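Local atomic coordinates of 4-alpha-glucanotransferase (Aquifex aeolicus, PDB entry 1TZ7), a protein that belongs to the amylomaltase (disproportionating enzyme) family of alpha-amylase-like proteins, built around a (beta/alpha)8 barrel. Residues A[373-377]-A[387-393]; A[380-384]-A[420-424]; A[398-402]-A[442-448]. All coordinates share one frame; numbering follows the deposited sequence.

Overall arrangement
All three contacts lie on one flank of the (beta/alpha)8 barrel, around strands 373-376 and 397-400, which are neighbours in the parallel sheet. Along the chain, contact 1 closes before contact 3 opens, while contact 2 alternates with both, running from the loop between these strands to helix 418-428. Contact 3 packs strand 397-400 against helix 437-447, the next helix after 418-428. The centres of contacts 1 and 3 are about 8 Å apart, those of 1 and 2 about 13 Å, and those of 2 and 3 about 16 Å. Leu389 packs contact 1 against contact 2, and Tyr399 OH bonds to His388 O, so the interstrand loop ties barrel wall and outer helices together.

Contact 1: A[373-377]-A[387-393]; sequences GSRVI and EHLPHNV
Arg375 and Val376 of strand 373-376 are met by His388, which folds back from the loop leading to the next barrel strand. The tight part lies here. The backbone N of Val376 gives a nearly straight hydrogen bond to His388 ND1 (3.0 Å, 169° at the hydrogen), approaching at the ring edge and in its plane. Over the centre of one face of the same imidazole sits the Arg375 methylene CD, 4.2 Å from the ring centroid in a CH-pi contact.

A bend at chi2 (-74°) turns the Arg375 chain across the ring and brings its guanidinium up to the loop carbonyls. There Arg375 NH2 makes two weak hydrogen bonds, to Glu387 O at 2.9 Å and to Asn392 O at 3.3 Å, the latter acceptor lying at the edge of the group. NH1 has a salt bridge to Glu394, and the aliphatic CB and CG lie against the Val393 methyls. Ile377 CD1 touches Pro390 CG at 4.1 Å in a buried apolar contact.

The partly exposed Glu387 forms the looser side. Glu387 OE2 makes a long salt bridge to Arg375 NE (3.6 Å), but from over the guanidinium face, so that no N-H points at it and only charge attraction remains; a weak, long ion pair to Arg363 draws on its other oxygen.

Strand 373-376 bonds to strand 397-400 through Gly373, Arg375 and Ile377, whereas Val376 N turns to the other edge, where His388 supplies an acceptor. A backbone N-H pointed so directly at ND1 suggests that ND1 carries no proton, consistent with a neutral ring protonated at NE2. The weak bond from ND1 to Val376 O would need that proton, as in the other tautomer or a charged ring, and would compete.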
loop_
_atom_site.group_PDB
_atom_site.type_symbol
_atom_site.label_atom_id
_atom_site.label_comp_id
_atom_site.label_asym_id
_atom_site.label_seq_id
_atom_site.Cartn_x
_atom_site.Cartn_y
_atom_site.Cartn_z
ATOM N N GLY A 373 -5.653 3.662 -15.823
ATOM C CA GLY A 373 -6.233 4.434 -14.744
ATOM C C GLY A 373 -7.017 3.565 -13.776
ATOM O O GLY A 373 -7.039 2.338 -13.897
ATOM N N SER A 374 -7.656 4.210 -12.813
ATOM C CA SER A 374 -8.520 3.529 -11.859
ATOM C C SER A 374 -9.969 4.008 -12.038
ATOM O O SER A 374 -10.218 5.184 -12.275
ATOM C CB SER A 374 -8.048 3.810 -10.419
ATOM O OG SER A 374 -6.777 3.230 -10.175
ATOM N N ARG A 375 -10.911 3.080 -11.930
ATOM C CA ARG A 375 -12.330 3.425 -11.852
ATOM C C ARG A 375 -12.997 2.651 -10.722
ATOM O O ARG A 375 -12.592 1.546 -10.391
ATOM C CB ARG A 375 -13.035 3.119 -13.174
ATOM C CG ARG A 375 -12.421 3.794 -14.384
ATOM C CD ARG A 375 -12.705 5.286 -14.480
ATOM N NE ARG A 375 -11.887 5.915 -15.514
ATOM C CZ ARG A 375 -12.197 5.943 -16.817
ATOM N NH1 ARG A 375 -11.380 6.533 -17.676
ATOM N NH2 ARG A 375 -13.324 5.390 -17.258
ATOM N N VAL A 376 -14.025 3.246 -10.139
ATOM C CA VAL A 376 -14.690 2.681 -8.973
ATOM C C VAL A 376 -16.190 2.819 -9.156
ATOM O O VAL A 376 -16.703 3.920 -9.287
ATOM C CB VAL A 376 -14.253 3.411 -7.662
ATOM C CG1 VAL A 376 -14.807 2.695 -6.432
ATOM C CG2 VAL A 376 -12.733 3.497 -7.579
ATOM N N ILE A 377 -16.895 1.696 -9.173
ATOM C CA ILE A 377 -18.322 1.707 -9.504
ATOM C C ILE A 377 -19.152 2.402 -8.421
ATOM O O ILE A 377 -20.269 2.850 -8.678
ATOM C CB ILE A 377 -18.840 0.275 -9.750
ATOM C CG1 ILE A 377 -20.171 0.321 -10.503
ATOM C CG2 ILE A 377 -18.992 -0.480 -8.433
ATOM C CD1 ILE A 377 -20.487 -0.931 -11.240
ATOM N N GLU A 387 -17.826 8.749 -15.610
ATOM C CA GLU A 387 -16.824 7.934 -16.278
ATOM C C GLU A 387 -16.608 6.594 -15.541
ATOM O O GLU A 387 -15.897 5.720 -16.028
ATOM C CB GLU A 387 -15.492 8.708 -16.396
ATOM C CG GLU A 387 -14.747 8.897 -15.082
ATOM C CD GLU A 387 -13.596 9.898 -15.193
ATOM O OE1 GLU A 387 -13.868 11.109 -15.301
ATOM O OE2 GLU A 387 -12.429 9.471 -15.169
ATOM N N HIS A 388 -17.233 6.449 -14.372
ATOM C CA HIS A 388 -17.117 5.229 -13.592
ATOM C C HIS A 388 -18.286 4.261 -13.850
ATOM O O HIS A 388 -18.330 3.170 -13.283
ATOM C CB HIS A 388 -17.039 5.557 -12.104
ATOM C CG HIS A 388 -15.884 6.434 -11.739
ATOM N ND1 HIS A 388 -14.828 5.993 -10.971
ATOM C CD2 HIS A 388 -15.620 7.731 -12.029
ATOM C CE1 HIS A 388 -13.965 6.980 -10.805
ATOM N NE2 HIS A 388 -14.422 8.045 -11.438
ATOM N N LEU A 389 -19.226 4.662 -14.697
ATOM C CA LEU A 389 -20.240 3.730 -15.194
ATOM C C LEU A 389 -19.576 2.680 -16.115
ATOM O O LEU A 389 -18.688 3.007 -16.900
ATOM C CB LEU A 389 -21.344 4.480 -15.952
ATOM C CG LEU A 389 -22.320 5.277 -15.069
ATOM C CD1 LEU A 389 -23.074 6.311 -15.887
ATOM C CD2 LEU A 389 -23.287 4.345 -14.360
ATOM N N PRO A 390 -20.001 1.424 -15.995
ATOM C CA PRO A 390 -19.406 0.321 -16.763
ATOM C C PRO A 390 -19.208 0.638 -18.246
ATOM O O PRO A 390 -18.142 0.358 -18.791
ATOM C CB PRO A 390 -20.417 -0.801 -16.591
ATOM C CG PRO A 390 -21.050 -0.535 -15.274
ATOM C CD PRO A 390 -21.071 0.958 -15.100
ATOM N N HIS A 391 -20.214 1.226 -18.884
ATOM C CA HIS A 391 -20.153 1.464 -20.323
ATOM C C HIS A 391 -19.190 2.586 -20.725
ATOM O O HIS A 391 -18.937 2.792 -21.914
ATOM C CB HIS A 391 -21.555 1.701 -20.899
ATOM C CG HIS A 391 -22.103 3.083 -20.686
ATOM N ND1 HIS A 391 -23.217 3.324 -19.915
ATOM C CD2 HIS A 391 -21.736 4.283 -21.198
ATOM C CE1 HIS A 391 -23.496 4.615 -19.939
ATOM N NE2 HIS A 391 -22.613 5.217 -20.708
ATOM N N ASN A 392 -18.647 3.290 -19.732
ATOM C CA ASN A 392 -17.676 4.358 -19.974
ATOM C C ASN A 392 -16.236 3.947 -19.616
ATOM O O ASN A 392 -15.304 4.713 -19.828
ATOM C CB ASN A 392 -18.074 5.624 -19.178
ATOM C CG ASN A 392 -19.151 6.432 -19.873
ATOM O OD1 ASN A 392 -19.198 6.492 -21.092
ATOM N ND2 ASN A 392 -20.034 7.065 -19.086
ATOM N N VAL A 393 -16.068 2.735 -19.077
ATOM C CA VAL A 393 -14.748 2.261 -18.670
ATOM C C VAL A 393 -14.042 1.562 -19.842
ATOM O O VAL A 393 -14.467 0.488 -20.294
ATOM C CB VAL A 393 -14.835 1.286 -17.458
ATOM C CG1 VAL A 393 -13.448 0.794 -17.066
ATOM C CG2 VAL A 393 -15.508 1.961 -16.274
#

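Contact 2: A[380-384]-A[420-424]; sequences AFYDK and SRKRL
Phe381 and its neighbours form a loop-to-helix packing contact on the periphery of the (beta/alpha)8 barrel: segment 380-384 belongs to the connection between barrel strands 373-376 and 397-400, and segment 420-424 is a turn of helix 418-428, which comes after the second of these strands and presents Ser420, Arg423 and Leu424 to the loop. The contact is buried at Phe381 and Leu424 and exposed toward Tyr382, Asp383 and Lys384.

At the buried end, Leu424 CD1 lies over one face of the Phe381 ring, 3.5 Å from its centroid and 21° off the normal, a close CH-pi contact. The opposite face is covered near its rim by Ala380 CB of the same loop, so the ring is held between a loop methyl and a helix methyl. With CG of Leu424 anti to the backbone N (chi1 174°), the branch carrying CD1 leans out from the helix over the ring. Leu389 and Trp412 also pack on Phe381.

The carbonyl of Phe381 is approached from the helix by Ser420, whose OG gives a weak hydrogen bond to Phe381 O at 3.2 Å and whose CA adds a CA-H...O contact at 3.3 Å. Ser420 OG also sits at the edge of the Tyr382 ring, 3.4 Å from Tyr382 CD2, while the phenol end of Tyr382 reaches on to bond with Trp412.

Arg423, one helical turn on from Ser420, bends at chi3 and lays its guanidinium along the loop backbone. Phe381 O and Tyr382 CA lie over one face of the group, and Lys384 N is at its edge. Glu419 offers a weak, long ion pair from within the helix. On the loop side, Arg423 NH2 comes within 2.8 Å of Tyr382 O.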
loop_
_atom_site.group_PDB
_atom_site.type_symbol
_atom_site.label_atom_id
_atom_site.label_comp_id
_atom_site.label_asym_id
_atom_site.label_seq_id
_atom_site.Cartn_x
_atom_site.Cartn_y
_atom_site.Cartn_z
ATOM N N ALA A 380 -20.206 5.820 -9.461
ATOM C CA ALA A 380 -20.805 5.801 -10.809
ATOM C C ALA A 380 -22.201 6.439 -10.870
ATOM O O ALA A 380 -22.696 6.755 -11.955
ATOM C CB ALA A 380 -20.860 4.377 -11.341
ATOM N N PHE A 381 -22.830 6.628 -9.716
ATOM C CA PHE A 381 -24.268 6.925 -9.677
ATOM C C PHE A 381 -24.589 8.281 -9.024
ATOM O O PHE A 381 -25.723 8.522 -8.596
ATOM C CB PHE A 381 -25.008 5.791 -8.977
ATOM C CG PHE A 381 -24.721 4.454 -9.565
ATOM C CD1 PHE A 381 -23.824 3.586 -8.954
ATOM C CD2 PHE A 381 -25.317 4.067 -10.754
ATOM C CE1 PHE A 381 -23.544 2.353 -9.512
ATOM C CE2 PHE A 381 -25.041 2.834 -11.315
ATOM C CZ PHE A 381 -24.154 1.977 -10.695
ATOM N N TYR A 382 -23.590 9.163 -8.967
ATOM C CA TYR A 382 -23.812 10.560 -8.563
ATOM C C TYR A 382 -24.106 11.440 -9.780
ATOM O O TYR A 382 -24.589 12.557 -9.640
ATOM C CB TYR A 382 -22.589 11.105 -7.819
ATOM C CG TYR A 382 -22.218 10.312 -6.590
ATOM C CD1 TYR A 382 -20.912 9.895 -6.380
ATOM C CD2 TYR A 382 -23.172 9.984 -5.633
ATOM C CE1 TYR A 382 -20.564 9.172 -5.257
ATOM C CE2 TYR A 382 -22.834 9.257 -4.504
ATOM C CZ TYR A 382 -21.530 8.853 -4.322
ATOM O OH TYR A 382 -21.184 8.135 -3.212
ATOM N N ASP A 383 -23.810 10.920 -10.971
ATOM C CA ASP A 383 -24.020 11.658 -12.219
ATOM C C ASP A 383 -24.337 10.684 -13.366
ATOM O O ASP A 383 -23.796 9.575 -13.418
ATOM C CB ASP A 383 -22.774 12.483 -12.559
ATOM C CG ASP A 383 -23.004 13.441 -13.711
ATOM O OD1 ASP A 383 -22.784 13.038 -14.871
ATOM O OD2 ASP A 383 -23.405 14.613 -13.551
ATOM N N LYS A 384 -25.210 11.105 -14.283
ATOM C CA LYS A 384 -25.770 10.186 -15.289
ATOM C C LYS A 384 -24.737 9.763 -16.351
ATOM O O LYS A 384 -24.897 8.720 -16.997
ATOM C CB LYS A 384 -26.991 10.809 -15.973
ATOM C CG LYS A 384 -27.857 9.790 -16.739
ATOM C CD LYS A 384 -29.259 10.327 -17.021
ATOM C CE LYS A 384 -29.388 10.834 -18.454
ATOM N NZ LYS A 384 -30.757 11.352 -18.744
ATOM N N SER A 420 -29.369 9.253 -6.047
ATOM C CA SER A 420 -28.324 8.365 -6.525
ATOM C C SER A 420 -28.814 6.911 -6.561
ATOM O O SER A 420 -28.411 6.137 -7.421
ATOM C CB SER A 420 -27.087 8.490 -5.645
ATOM O OG SER A 420 -26.526 9.788 -5.755
ATOM N N ARG A 421 -29.689 6.559 -5.619
ATOM C CA ARG A 421 -30.359 5.260 -5.630
ATOM C C ARG A 421 -31.195 5.099 -6.902
ATOM O O ARG A 421 -31.206 4.038 -7.514
ATOM C CB ARG A 421 -31.270 5.115 -4.404
ATOM C CG ARG A 421 -30.589 4.564 -3.170
ATOM C CD ARG A 421 -31.546 4.355 -1.984
ATOM N NE ARG A 421 -30.849 3.893 -0.779
ATOM C CZ ARG A 421 -31.329 2.980 0.071
ATOM N NH1 ARG A 421 -32.521 2.416 -0.140
ATOM N NH2 ARG A 421 -30.617 2.628 1.135
ATOM N N LYS A 422 -31.897 6.163 -7.286
ATOM C CA LYS A 422 -32.747 6.139 -8.475
ATOM C C LYS A 422 -31.917 5.859 -9.720
ATOM O O LYS A 422 -32.299 5.053 -10.562
ATOM C CB LYS A 422 -33.476 7.470 -8.633
ATOM C CG LYS A 422 -34.550 7.463 -9.709
ATOM C CD LYS A 422 -35.488 8.670 -9.575
ATOM C CE LYS A 422 -36.100 9.055 -10.921
ATOM N NZ LYS A 422 -37.386 9.786 -10.765
ATOM N N ARG A 423 -30.776 6.531 -9.821
ATOM C CA ARG A 423 -29.868 6.354 -10.941
ATOM C C ARG A 423 -29.343 4.912 -11.007
ATOM O O ARG A 423 -29.192 4.344 -12.090
ATOM C CB ARG A 423 -28.696 7.316 -10.802
ATOM C CG ARG A 423 -28.966 8.755 -11.293
ATOM C CD ARG A 423 -27.739 9.450 -11.549
ATOM N NE ARG A 423 -27.409 10.748 -10.969
ATOM C CZ ARG A 423 -27.930 11.442 -9.946
ATOM N NH1 ARG A 423 -28.806 11.010 -9.071
ATOM N NH2 ARG A 423 -27.403 12.623 -9.777
ATOM N N LEU A 424 -29.062 4.336 -9.842
ATOM C CA LEU A 424 -28.549 2.970 -9.753
ATOM C C LEU A 424 -29.611 1.976 -10.227
ATOM O O LEU A 424 -29.333 1.101 -11.055
ATOM C CB LEU A 424 -28.134 2.657 -8.308
ATOM C CG LEU A 424 -27.702 1.224 -7.986
ATOM C CD1 LEU A 424 -26.577 0.793 -8.878
ATOM C CD2 LEU A 424 -27.290 1.118 -6.525
#

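Contact 3: A[398-402]-A[442-448]; sequences VYYTS and IRLVLIS
The ring of Tyr399 has Val445 CG2 over the centre of one face, 4.1 Å from the centroid and 11° off the normal in a CH-pi contact, and Val393 CG2 from the preceding loop over the other. Ser448 OG sits at the ring edge, near its plane and 3.3 Å from Tyr399 CD1, and the phenolic hydroxyl at the far end of the ring bonds to His388 O. With methyls on both faces and a hydrogen bond at its end, the ring has little freedom to turn. Its CG is anti to the backbone N (chi1 -160°), which carries the ring out of the sheet and across the helix surface.

The two methyls of Val445 divide the work. Val445 CG1 rests against the strand backbone, 3.5 Å from Tyr399 O, while Val445 CG2 also reaches Thr401 CG2 at 4.1 Å. That threonine methyl meets Ile442 CG1 at 4.0 Å, one turn earlier in the helix; the hydroxyl of Thr401 is turned to Asp459 and Gln456 instead. No hydrogen bond links the two segments, and they are joined by van der Waals packing, most of it between apolar groups.

Ser448 closes the helix end on itself: its OG donates to Val445 O at 2.6 Å. This holds the hydroxyl beside Tyr399 CD1 and gives the carbonyl a partner just where regular helical bonding weakens.

Strand 397-400 and helix 437-447 run almost exactly antiparallel here (173°), with their axes 8.7 Å apart, as in a beta-alpha-beta crossover of a (beta/alpha)8 barrel. The chain then returns as strand 452-456, paired with 397-400 on one side while strand 373-376 pairs on the other; helix 491-500 covers Ile442 and Leu446, and helix 418-428 packs on Leu444.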
loop_
_atom_site.group_PDB
_atom_site.type_symbol
_atom_site.label_atom_id
_atom_site.label_comp_id
_atom_site.label_asym_id
_atom_site.label_seq_id
_atom_site.Cartn_x
_atom_site.Cartn_y
_atom_site.Cartn_z
ATOM N N VAL A 398 -8.066 -0.326 -14.402
ATOM C CA VAL A 398 -8.421 -1.199 -13.304
ATOM C C VAL A 398 -9.754 -0.716 -12.700
ATOM O O VAL A 398 -9.872 0.429 -12.297
ATOM C CB VAL A 398 -7.320 -1.186 -12.213
ATOM C CG1 VAL A 398 -7.560 -2.291 -11.189
ATOM C CG2 VAL A 398 -5.926 -1.337 -12.855
ATOM N N TYR A 399 -10.743 -1.606 -12.656
ATOM C CA TYR A 399 -12.120 -1.252 -12.249
ATOM C C TYR A 399 -12.431 -1.909 -10.907
ATOM O O TYR A 399 -12.488 -3.134 -10.811
ATOM C CB TYR A 399 -13.110 -1.757 -13.307
ATOM C CG TYR A 399 -14.494 -1.095 -13.325
ATOM C CD1 TYR A 399 -15.518 -1.634 -14.104
ATOM C CD2 TYR A 399 -14.771 0.058 -12.585
ATOM C CE1 TYR A 399 -16.775 -1.055 -14.148
ATOM C CE2 TYR A 399 -16.029 0.646 -12.625
ATOM C CZ TYR A 399 -17.030 0.072 -13.419
ATOM O OH TYR A 399 -18.277 0.630 -13.479
ATOM N N TYR A 400 -12.632 -1.085 -9.882
ATOM C CA TYR A 400 -12.892 -1.566 -8.520
ATOM C C TYR A 400 -14.380 -1.507 -8.211
ATOM O O TYR A 400 -15.084 -0.639 -8.708
ATOM C CB TYR A 400 -12.131 -0.697 -7.503
ATOM C CG TYR A 400 -10.630 -0.764 -7.648
ATOM C CD1 TYR A 400 -9.961 0.042 -8.563
ATOM C CD2 TYR A 400 -9.878 -1.638 -6.873
ATOM C CE1 TYR A 400 -8.578 -0.019 -8.699
ATOM C CE2 TYR A 400 -8.497 -1.710 -7.000
ATOM C CZ TYR A 400 -7.853 -0.899 -7.914
ATOM O OH TYR A 400 -6.477 -0.977 -8.046
ATOM N N THR A 401 -14.855 -2.431 -7.375
ATOM C CA THR A 401 -16.153 -2.260 -6.729
ATOM C C THR A 401 -16.049 -1.131 -5.728
ATOM O O THR A 401 -16.827 -0.180 -5.759
ATOM C CB THR A 401 -16.605 -3.573 -6.014
ATOM O OG1 THR A 401 -15.584 -4.027 -5.119
ATOM C CG2 THR A 401 -16.767 -4.715 -7.009
ATOM N N SER A 402 -15.074 -1.244 -4.837
ATOM C CA SER A 402 -14.733 -0.167 -3.923
ATOM C C SER A 402 -13.274 -0.314 -3.491
ATOM O O SER A 402 -12.603 -1.285 -3.860
ATOM C CB SER A 402 -15.668 -0.182 -2.701
ATOM O OG SER A 402 -15.588 -1.410 -2.008
ATOM N N ILE A 442 -20.937 -6.168 -8.581
ATOM C CA ILE A 442 -19.858 -7.063 -8.976
ATOM C C ILE A 442 -20.038 -7.481 -10.441
ATOM O O ILE A 442 -19.096 -7.445 -11.216
ATOM C CB ILE A 442 -19.812 -8.303 -8.056
ATOM C CG1 ILE A 442 -19.177 -7.936 -6.705
ATOM C CG2 ILE A 442 -19.011 -9.434 -8.712
ATOM C CD1 ILE A 442 -19.486 -8.924 -5.590
ATOM N N ARG A 443 -21.261 -7.864 -10.804
ATOM C CA ARG A 443 -21.574 -8.235 -12.192
ATOM C C ARG A 443 -21.260 -7.096 -13.165
ATOM O O ARG A 443 -20.710 -7.328 -14.230
ATOM C CB ARG A 443 -23.038 -8.622 -12.325
ATOM C CG ARG A 443 -23.366 -10.002 -11.792
ATOM C CD ARG A 443 -24.828 -10.377 -11.935
ATOM N NE ARG A 443 -25.150 -11.616 -11.232
ATOM C CZ ARG A 443 -25.118 -12.829 -11.785
ATOM N NH1 ARG A 443 -24.776 -12.980 -13.059
ATOM N NH2 ARG A 443 -25.433 -13.897 -11.059
ATOM N N LEU A 444 -21.618 -5.865 -12.782
ATOM C CA LEU A 444 -21.381 -4.685 -13.630
ATOM C C LEU A 444 -19.874 -4.458 -13.848
ATOM O O LEU A 444 -19.435 -4.120 -14.950
ATOM C CB LEU A 444 -22.005 -3.434 -12.986
ATOM C CG LEU A 444 -23.286 -2.825 -13.605
ATOM C CD1 LEU A 444 -24.014 -3.777 -14.514
ATOM C CD2 LEU A 444 -24.205 -2.330 -12.514
ATOM N N VAL A 445 -19.097 -4.643 -12.796
ATOM C CA VAL A 445 -17.660 -4.497 -12.885
ATOM C C VAL A 445 -17.056 -5.615 -13.775
ATOM O O VAL A 445 -16.192 -5.355 -14.609
ATOM C CB VAL A 445 -17.015 -4.516 -11.476
ATOM C CG1 VAL A 445 -15.507 -4.714 -11.570
ATOM C CG2 VAL A 445 -17.340 -3.231 -10.734
ATOM N N LEU A 446 -17.536 -6.844 -13.594
ATOM C CA LEU A 446 -16.999 -7.997 -14.316
ATOM C C LEU A 446 -17.367 -7.971 -15.804
ATOM O O LEU A 446 -16.580 -8.395 -16.645
ATOM C CB LEU A 446 -17.496 -9.310 -13.688
ATOM C CG LEU A 446 -17.040 -9.613 -12.253
ATOM C CD1 LEU A 446 -17.684 -10.905 -11.756
ATOM C CD2 LEU A 446 -15.548 -9.701 -12.158
ATOM N N ILE A 447 -18.566 -7.477 -16.122
ATOM C CA ILE A 447 -19.050 -7.453 -17.508
ATOM C C ILE A 447 -18.364 -6.353 -18.331
ATOM O O ILE A 447 -18.400 -6.377 -19.558
ATOM C CB ILE A 447 -20.601 -7.261 -17.555
ATOM C CG1 ILE A 447 -21.147 -7.676 -18.930
ATOM C CG2 ILE A 447 -20.972 -5.815 -17.271
ATOM C CD1 ILE A 447 -22.641 -7.796 -18.983
ATOM N N SER A 448 -17.752 -5.393 -17.643
ATOM C CA SER A 448 -17.061 -4.286 -18.305
ATOM C C SER A 448 -15.898 -4.797 -19.131
ATOM O O SER A 448 -15.504 -5.955 -19.014
ATOM C CB SER A 448 -16.547 -3.299 -17.272
ATOM O OG SER A 448 -15.415 -3.820 -16.616
#